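Local coordinates for protein putative short-chain dehydrogenase/reductase (Burkholderia xenovorans, PDB 5JY1) that binds NAD as a member of the short-chain dehydrogenase/reductase family and probably reduces or oxidises a substrate, perhaps as a 3-oxoacyl-[acyl-carrier-protein] reductase, at residues A[25-37]-A[227-239]. Numbering follows the deposited sequence. Where two conformers were deposited one is given.
With NAD (nicotinamide-adenine-dinucleotide), chain E.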
# COMPACT_ATOMS: atom_id res chain seq x y z
N GLY A 25 7.78 -18.28 21.92
CA GLY A 25 7.42 -17.01 21.31
C GLY A 25 6.02 -17.00 20.72
O GLY A 25 5.05 -17.50 21.32
N ILE A 26 5.90 -16.41 19.53
CA ILE A 26 4.59 -16.28 18.90
C ILE A 26 4.05 -17.64 18.48
O ILE A 26 2.85 -17.91 18.62
CB ILE A 26 4.67 -15.29 17.72
CG1 ILE A 26 4.83 -13.87 18.25
CG2 ILE A 26 3.43 -15.41 16.86
CD1 ILE A 26 4.99 -12.79 17.18
N GLY A 27 4.92 -18.52 17.98
CA GLY A 27 4.46 -19.83 17.55
C GLY A 27 3.83 -20.62 18.68
O GLY A 27 2.82 -21.29 18.49
N ARG A 28 4.43 -20.54 19.87
CA ARG A 28 3.85 -21.18 21.05
C ARG A 28 2.49 -20.57 21.39
O ARG A 28 1.55 -21.29 21.74
CB ARG A 28 4.80 -21.05 22.23
CG ARG A 28 4.17 -21.43 23.57
CD ARG A 28 5.19 -21.32 24.70
NE ARG A 28 4.61 -21.66 25.99
CZ ARG A 28 3.95 -20.81 26.77
NH1 ARG A 28 3.78 -19.55 26.38
NH2 ARG A 28 3.46 -21.21 27.93
N GLY A 29 2.39 -19.25 21.32
CA GLY A 29 1.12 -18.60 21.62
C GLY A 29 0.04 -18.99 20.62
O GLY A 29 -1.10 -19.23 21.00
N VAL A 30 0.41 -19.06 19.34
CA VAL A 30 -0.54 -19.50 18.32
C VAL A 30 -0.95 -20.95 18.55
O VAL A 30 -2.14 -21.30 18.48
CB VAL A 30 0.05 -19.29 16.91
CG1 VAL A 30 -0.85 -19.91 15.86
CG2 VAL A 30 0.25 -17.80 16.63
N ALA A 31 0.02 -21.82 18.82
CA ALA A 31 -0.29 -23.23 19.03
C ALA A 31 -1.25 -23.42 20.20
O ALA A 31 -2.20 -24.20 20.11
CB ALA A 31 0.99 -24.04 19.26
N ARG A 32 -1.01 -22.72 21.32
CA ARG A 32 -1.90 -22.84 22.47
C ARG A 32 -3.28 -22.28 22.16
O ARG A 32 -4.29 -22.85 22.59
CB ARG A 32 -1.27 -22.13 23.68
CG ARG A 32 -0.13 -22.91 24.32
CD ARG A 32 0.69 -22.03 25.25
NE ARG A 32 -0.13 -21.41 26.28
CZ ARG A 32 -0.24 -21.85 27.53
NH1 ARG A 32 0.45 -22.92 27.93
NH2 ARG A 32 -1.03 -21.22 28.39
N SER A 33 -3.35 -21.17 21.42
CA SER A 33 -4.65 -20.62 21.02
C SER A 33 -5.41 -21.61 20.14
O SER A 33 -6.61 -21.80 20.32
CB SER A 33 -4.46 -19.30 20.27
OG SER A 33 -3.75 -18.37 21.06
N PHE A 34 -4.72 -22.24 19.19
CA PHE A 34 -5.35 -23.25 18.34
C PHE A 34 -5.85 -24.43 19.17
O PHE A 34 -6.93 -24.97 18.91
CB PHE A 34 -4.35 -23.76 17.30
CG PHE A 34 -4.12 -22.83 16.14
CD1 PHE A 34 -4.65 -21.55 16.11
CD2 PHE A 34 -3.35 -23.25 15.06
CE1 PHE A 34 -4.42 -20.71 15.02
CE2 PHE A 34 -3.13 -22.42 13.97
CZ PHE A 34 -3.66 -21.14 13.96
N GLY A 35 -5.05 -24.87 20.15
CA GLY A 35 -5.48 -25.99 20.97
C GLY A 35 -6.77 -25.70 21.71
O GLY A 35 -7.64 -26.56 21.83
N ASN A 36 -6.91 -24.47 22.21
CA ASN A 36 -8.11 -24.09 22.95
C ASN A 36 -9.33 -23.92 22.04
O ASN A 36 -10.46 -23.93 22.54
CB ASN A 36 -7.87 -22.81 23.75
CG ASN A 36 -6.95 -23.03 24.94
OD1 ASN A 36 -6.98 -24.08 25.58
ND2 ASN A 36 -6.12 -22.03 25.23
N GLU A 37 -9.12 -23.78 20.73
CA GLU A 37 -10.23 -23.74 19.78
C GLU A 37 -10.54 -25.11 19.18
O GLU A 37 -11.33 -25.18 18.24
CB GLU A 37 -9.94 -22.72 18.67
CG GLU A 37 -9.85 -21.29 19.16
CD GLU A 37 -11.14 -20.79 19.78
OE1 GLU A 37 -12.23 -21.24 19.36
OE2 GLU A 37 -11.07 -19.94 20.68
N PRO A 227 1.96 -12.95 23.06
CA PRO A 227 1.81 -13.94 21.99
C PRO A 227 0.45 -14.62 21.96
O PRO A 227 -0.23 -14.59 20.93
CB PRO A 227 2.95 -14.92 22.29
CG PRO A 227 4.01 -14.05 22.89
CD PRO A 227 3.28 -13.02 23.72
N GLU A 228 0.01 -15.21 23.08
CA GLU A 228 -1.21 -16.00 23.04
C GLU A 228 -2.46 -15.13 22.98
O GLU A 228 -3.39 -15.43 22.22
CB GLU A 228 -1.28 -16.94 24.24
CG GLU A 228 -2.59 -17.72 24.31
CD GLU A 228 -2.55 -18.86 25.31
OE1 GLU A 228 -1.49 -19.08 25.93
OE2 GLU A 228 -3.60 -19.54 25.45
N GLN A 229 -2.52 -14.06 23.77
CA GLN A 229 -3.74 -13.27 23.88
C GLN A 229 -3.90 -12.26 22.76
O GLN A 229 -5.03 -11.92 22.39
CB GLN A 229 -3.79 -12.53 25.23
CG GLN A 229 -4.15 -13.38 26.42
CD GLN A 229 -4.34 -12.56 27.68
OE1 GLN A 229 -5.11 -11.60 27.70
NE2 GLN A 229 -3.62 -12.92 28.74
N ASP A 230 -2.79 -11.75 22.21
CA ASP A 230 -2.88 -10.71 21.18
C ASP A 230 -2.63 -11.21 19.77
O ASP A 230 -3.30 -10.75 18.84
CB ASP A 230 -1.90 -9.57 21.49
CG ASP A 230 -2.31 -8.77 22.72
OD1 ASP A 230 -3.47 -8.33 22.75
OD2 ASP A 230 -1.49 -8.62 23.65
N ILE A 231 -1.69 -12.14 19.56
CA ILE A 231 -1.44 -12.64 18.21
C ILE A 231 -2.30 -13.86 17.92
O ILE A 231 -2.84 -13.99 16.82
CB ILE A 231 0.06 -12.95 18.00
CG1 ILE A 231 0.95 -11.81 18.52
CG2 ILE A 231 0.34 -13.23 16.52
CD1 ILE A 231 0.66 -10.43 17.93
N GLY A 232 -2.42 -14.76 18.90
CA GLY A 232 -3.19 -15.98 18.78
C GLY A 232 -4.54 -15.82 18.10
O GLY A 232 -4.86 -16.53 17.14
N PRO A 233 -5.38 -14.89 18.57
CA PRO A 233 -6.72 -14.77 17.97
C PRO A 233 -6.71 -14.28 16.54
O PRO A 233 -7.62 -14.62 15.78
CB PRO A 233 -7.44 -13.79 18.91
CG PRO A 233 -6.71 -13.92 20.21
CD PRO A 233 -5.28 -14.08 19.80
N ALA A 234 -5.70 -13.50 16.14
CA ALA A 234 -5.60 -13.11 14.73
C ALA A 234 -5.26 -14.32 13.87
O ALA A 234 -5.79 -14.49 12.76
CB ALA A 234 -4.55 -12.01 14.56
N ALA A 235 -4.37 -15.18 14.37
CA ALA A 235 -4.10 -16.44 13.69
C ALA A 235 -5.35 -17.32 13.63
O ALA A 235 -5.62 -17.95 12.60
CB ALA A 235 -2.96 -17.17 14.39
N VAL A 236 -6.11 -17.39 14.73
CA VAL A 236 -7.34 -18.17 14.71
C VAL A 236 -8.30 -17.65 13.64
O VAL A 236 -8.91 -18.44 12.90
CB VAL A 236 -7.99 -18.17 16.11
CG1 VAL A 236 -9.39 -18.79 16.05
CG2 VAL A 236 -7.13 -18.97 17.09
N PHE A 237 -8.45 -16.33 13.54
CA PHE A 237 -9.29 -15.76 12.49
C PHE A 237 -8.88 -16.29 11.12
O PHE A 237 -9.72 -16.81 10.37
CB PHE A 237 -9.20 -14.23 12.52
CG PHE A 237 -9.91 -13.55 11.36
CD1 PHE A 237 -11.30 -13.55 11.28
CD2 PHE A 237 -9.19 -12.89 10.38
CE1 PHE A 237 -11.96 -12.93 10.23
CE2 PHE A 237 -9.83 -12.25 9.32
CZ PHE A 237 -11.22 -12.26 9.25
N PHE A 238 -7.60 -16.19 10.79
CA PHE A 238 -7.12 -16.59 9.47
C PHE A 238 -7.03 -18.10 9.31
O PHE A 238 -6.69 -18.56 8.21
CB PHE A 238 -5.74 -15.97 9.19
CG PHE A 238 -5.81 -14.52 8.80
CD1 PHE A 238 -6.44 -14.15 7.62
CD2 PHE A 238 -5.26 -13.53 9.60
CE1 PHE A 238 -6.51 -12.82 7.24
CE2 PHE A 238 -5.33 -12.20 9.23
CZ PHE A 238 -5.96 -11.85 8.05
N ALA A 239 -7.31 -18.87 10.36
CA ALA A 239 -7.29 -20.33 10.27
C ALA A 239 -8.69 -20.94 10.29
O ALA A 239 -8.81 -22.18 10.28
CB ALA A 239 -6.47 -20.91 11.43
PA NAD E . 11.24 -16.73 18.49
O1A NAD E . 12.70 -16.49 18.28
O2A NAD E . 10.76 -16.36 19.89
O5B NAD E . 10.84 -18.32 18.17
C5B NAD E . 11.40 -18.88 17.03
C4B NAD E . 11.05 -20.42 17.02
O4B NAD E . 11.47 -20.93 15.91
C3B NAD E . 11.88 -21.12 18.16
O3B NAD E . 11.06 -21.97 18.90
C2B NAD E . 12.94 -21.88 17.39
O2B NAD E . 13.48 -23.03 18.20
C1B NAD E . 12.27 -22.26 16.32
N9A NAD E . 13.17 -22.61 15.23
C8A NAD E . 14.31 -21.99 14.93
N7A NAD E . 14.84 -22.61 13.89
C5A NAD E . 14.03 -23.61 13.55
C6A NAD E . 14.14 -24.56 12.54
N6A NAD E . 15.09 -24.86 11.47
N1A NAD E . 13.19 -25.47 12.40
C2A NAD E . 12.11 -25.47 13.25
N3A NAD E . 12.01 -24.56 14.24
C4A NAD E . 12.99 -23.61 14.38
O3 NAD E . 10.42 -15.87 17.35
PN NAD E . 9.15 -14.86 17.55
O1N NAD E . 9.65 -13.54 18.12
O2N NAD E . 8.04 -15.42 18.45
O5D NAD E . 8.57 -14.54 16.03
C5D NAD E . 7.82 -15.55 15.36
C4D NAD E . 7.45 -15.07 13.92
O4D NAD E . 6.96 -13.83 13.96
C3D NAD E . 8.72 -15.00 13.08
O3D NAD E . 8.48 -15.35 11.80
C2D NAD E . 9.11 -13.50 13.16
O2D NAD E . 10.01 -13.21 12.01
C1D NAD E . 7.95 -12.89 13.11
N1N NAD E . 7.98 -11.57 13.74
C2N NAD E . 7.95 -11.45 15.09
C3N NAD E . 7.98 -10.19 15.69
C7N NAD E . 7.95 -10.03 17.19
O7N NAD E . 7.79 -8.93 17.70
N7N NAD E . 8.11 -11.16 18.03
C4N NAD E . 8.04 -9.07 14.90
C5N NAD E . 8.06 -9.19 13.56
C6N NAD E . 8.03 -10.46 12.96
O HOH W 1 -4.05 -20.52 27.81
O HOH W 2 -5.83 -19.20 24.24
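E228 reaches out from the first turn of helix 227-239 and lies across helix 25-36, a knob among G29, R32, S33 and N36. Its CB rests 3.9 Å from G29 CA; G29, with no side chain, lets the backbones come together, G29 CA to E228 CA 3.8 Å. CG, anti to the backbone N (chi1 175°), passes S33 OG at 3.5 Å in the serine conformer given. From there the chain runs on extended, and OE1 forms a salt bridge with R32 NE, a nearly straight bond (2.7 Å, 168°), with R32 NH2 bonding weakly to the same oxygen. OE1 lies in the guanidinium plane, but NE comes to it from above the carboxylate plane, the two planes being 70° apart. OE2 accepts from two waters, one leading to N36 ND2, the other weakly to R32 NH2. In that same conformer S33 OG turns back to its own helix, donating to G29 O (2.8 Å), and lies 3.4 Å from G232 CA, where a second glycine lets the helices close in.

Further along, the F34 ring turns its edge to A235 and to V236 CG2 (CD1 at 3.7 Å), and A239 CB lies near CZ. V30 CG1 covers one ring face and packs on A235 CB. Behind these helices lies the parallel Rossmann sheet; F34 also touches I94 and V96 on it. At the other end I26 CG2 meets I231 CG2, and I26 N donates to NAD O2N (2.6 Å): the N-terminal end of helix 25-36 binds the nicotinamide-side phosphate, as in the glycine-rich turn of Rossmann folds. R32 NH1 makes a second salt bridge, to E57. The polar edge, with its two waters, probably keeps E228 ionised, while the apolar part rests on close backbone packing that glycines permit.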